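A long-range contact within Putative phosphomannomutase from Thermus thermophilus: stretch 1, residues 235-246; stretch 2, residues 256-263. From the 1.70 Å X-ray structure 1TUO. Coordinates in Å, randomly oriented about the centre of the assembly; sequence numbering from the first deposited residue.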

# COMPACT_ATOMS: atom_id res chain seq x y z
N VAL A 235 0.08 10.62 -21.28
CA VAL A 235 1.52 10.65 -21.53
C VAL A 235 2.03 9.32 -22.09
O VAL A 235 2.88 9.30 -22.99
N LEU A 236 1.53 8.20 -21.56
CA LEU A 236 1.96 6.88 -22.01
C LEU A 236 1.31 6.42 -23.31
O LEU A 236 1.74 5.43 -23.91
N GLY A 237 0.28 7.14 -23.75
CA GLY A 237 -0.41 6.78 -24.98
C GLY A 237 0.51 6.45 -26.15
O GLY A 237 0.46 5.33 -26.66
N PRO A 238 1.37 7.39 -26.58
CA PRO A 238 2.29 7.19 -27.70
C PRO A 238 3.63 6.53 -27.36
O PRO A 238 4.52 6.44 -28.21
N GLU A 239 3.77 6.06 -26.12
CA GLU A 239 5.01 5.40 -25.72
C GLU A 239 5.10 3.99 -26.27
O GLU A 239 4.14 3.46 -26.81
N THR A 240 6.28 3.39 -26.12
CA THR A 240 6.52 2.04 -26.59
C THR A 240 7.31 1.24 -25.56
O THR A 240 8.12 1.80 -24.82
N PRO A 241 7.09 -0.08 -25.51
CA PRO A 241 7.78 -0.99 -24.59
C PRO A 241 9.30 -0.86 -24.72
O PRO A 241 9.80 -0.52 -25.79
N PRO A 242 10.04 -1.15 -23.65
CA PRO A 242 9.54 -1.58 -22.34
C PRO A 242 9.26 -0.44 -21.36
O PRO A 242 9.19 -0.66 -20.15
N SER A 243 9.12 0.77 -21.87
CA SER A 243 8.84 1.92 -21.01
C SER A 243 7.47 1.79 -20.36
O SER A 243 6.55 1.23 -20.95
N PHE A 244 7.34 2.31 -19.15
CA PHE A 244 6.07 2.26 -18.45
C PHE A 244 6.04 3.27 -17.32
O PHE A 244 7.06 3.87 -16.97
N ALA A 245 4.87 3.46 -16.75
CA ALA A 245 4.73 4.40 -15.66
C ALA A 245 4.28 3.73 -14.38
O ALA A 245 3.50 2.79 -14.42
N VAL A 246 4.82 4.20 -13.26
CA VAL A 246 4.38 3.72 -11.96
C VAL A 246 3.77 4.94 -11.30
O VAL A 246 4.32 6.04 -11.40
N GLY A 256 0.16 1.90 -8.83
CA GLY A 256 -0.69 1.56 -9.95
C GLY A 256 0.23 1.64 -11.16
O GLY A 256 1.21 2.38 -11.13
N VAL A 257 -0.07 0.89 -12.21
CA VAL A 257 0.79 0.90 -13.39
C VAL A 257 0.06 1.27 -14.68
O VAL A 257 -1.08 0.86 -14.90
N VAL A 258 0.73 2.04 -15.53
CA VAL A 258 0.16 2.42 -16.82
C VAL A 258 1.16 2.03 -17.90
O VAL A 258 2.34 2.41 -17.84
N LEU A 259 0.70 1.27 -18.88
CA LEU A 259 1.56 0.80 -19.96
C LEU A 259 1.38 1.60 -21.24
O LEU A 259 0.40 2.33 -21.39
N PRO A 260 2.33 1.47 -22.17
CA PRO A 260 2.27 2.17 -23.45
C PRO A 260 0.90 1.95 -24.08
O PRO A 260 0.36 0.85 -24.03
N GLY A 261 0.34 3.01 -24.66
CA GLY A 261 -0.97 2.91 -25.26
C GLY A 261 -2.01 3.34 -24.25
O GLY A 261 -3.21 3.34 -24.52
N GLY A 262 -1.53 3.73 -23.07
CA GLY A 262 -2.44 4.17 -22.03
C GLY A 262 -3.28 3.02 -21.52
O GLY A 262 -4.51 3.13 -21.43
N VAL A 263 -2.63 1.91 -21.20
CA VAL A 263 -3.32 0.74 -20.70
C VAL A 263 -3.04 0.56 -19.21
O VAL A 263 -1.88 0.52 -18.78

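Gly 256 opens stretch 2 without a side chain; its carbonyl O lies 3.5 Å from Val 246 CA, a CA-H...O contact between antiparallel strands. Val 257, chi1 t, shares a sheet face with Val 246, and its CG1 lies 4.3 Å from Phe 244 CD1, meeting the ring obliquely. Val 258, also t, points to the other face with Ala 245; beta-branched valine favours extended backbone and gives each buried face an apolar side chain. Their backbones form a hydrogen-bonded pair: Ala 245 N to Val 258 O is 2.9 Å, and Val 258 N to Ala 245 O is 3.1 Å. The small methyl of Ala 245, CB, sits 4.3 Å from Val 258 CB, while Val 258 CG1 reaches Leu 236 CB at 3.9 Å; Leu 236, m at both chi angles, points toward stretch 2. Leu 259 starts away from stretch 1, yet leucine's length, in an m,t conformation, brings CD2 back to 3.9 Å from CB of Phe 244, whose chi1 is p. Pro 260, the residue most covered by stretch 1, fits its compact ring into the loop: CG lies 3.1 Å from Ser 243 O and 4.1 Å from Pro 241 CD, and CB is 3.3 Å from Glu 239 O. Gly 261 N donates to Leu 236 O at 2.9 Å; its phi of 94° and psi of 1° would jam a CB against the preceding carbonyl. Positive phi likewise favours glycine at Gly 262.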

# COMPACT_ATOMS: atom_id res chain seq x y z
CB VAL A 235 2.31 10.98 -20.24
CG1 VAL A 235 3.80 10.95 -20.51
CG2 VAL A 235 1.90 12.35 -19.71
CB LEU A 236 1.71 5.84 -20.92
CG LEU A 236 2.79 5.66 -19.84
CD1 LEU A 236 3.99 4.96 -20.46
CD2 LEU A 236 3.18 7.00 -19.26
CB PRO A 238 2.48 8.61 -28.23
CG PRO A 238 2.49 9.41 -26.96
CD PRO A 238 1.34 8.81 -26.17
CB GLU A 239 5.11 5.36 -24.19
CG GLU A 239 5.86 6.52 -23.59
CD GLU A 239 7.26 6.66 -24.17
OE1 GLU A 239 7.93 5.62 -24.35
OE2 GLU A 239 7.68 7.81 -24.43
CB THR A 240 7.30 2.04 -27.92
OG1 THR A 240 8.56 2.69 -27.73
CG2 THR A 240 6.51 2.77 -29.00
CB PRO A 241 7.28 -2.36 -25.02
CG PRO A 241 5.90 -2.07 -25.51
CD PRO A 241 6.11 -0.82 -26.32
CB PRO A 242 10.66 -2.49 -21.85
CG PRO A 242 11.87 -1.73 -22.31
CD PRO A 242 11.50 -1.32 -23.73
CB SER A 243 8.91 3.22 -21.81
OG SER A 243 10.23 3.43 -22.29
CB PHE A 244 5.79 0.85 -17.92
CG PHE A 244 6.71 0.39 -16.83
CD1 PHE A 244 6.30 0.41 -15.50
CD2 PHE A 244 7.98 -0.10 -17.13
CE1 PHE A 244 7.13 -0.05 -14.48
CE2 PHE A 244 8.82 -0.57 -16.12
CZ PHE A 244 8.40 -0.55 -14.79
CB ALA A 245 3.73 5.49 -16.03
CB VAL A 246 5.54 3.20 -11.07
CG1 VAL A 246 6.01 1.85 -11.58
CG2 VAL A 246 6.68 4.19 -11.04
CB VAL A 257 1.44 -0.50 -13.58
CG1 VAL A 257 2.20 -0.56 -14.89
CG2 VAL A 257 2.39 -0.78 -12.42
CB VAL A 258 -0.13 3.93 -16.92
CG1 VAL A 258 -0.67 4.27 -18.31
CG2 VAL A 258 -1.16 4.32 -15.86
CB LEU A 259 1.27 -0.68 -20.22
CG LEU A 259 1.40 -1.64 -19.04
CD1 LEU A 259 1.03 -3.05 -19.49
CD2 LEU A 259 2.83 -1.62 -18.49
CB PRO A 260 3.39 1.52 -24.25
CG PRO A 260 4.42 1.28 -23.20
CD PRO A 260 3.60 0.72 -22.05
CB VAL A 263 -2.88 -0.54 -21.43
CG1 VAL A 263 -3.61 -1.74 -20.86
CG2 VAL A 263 -3.15 -0.42 -22.93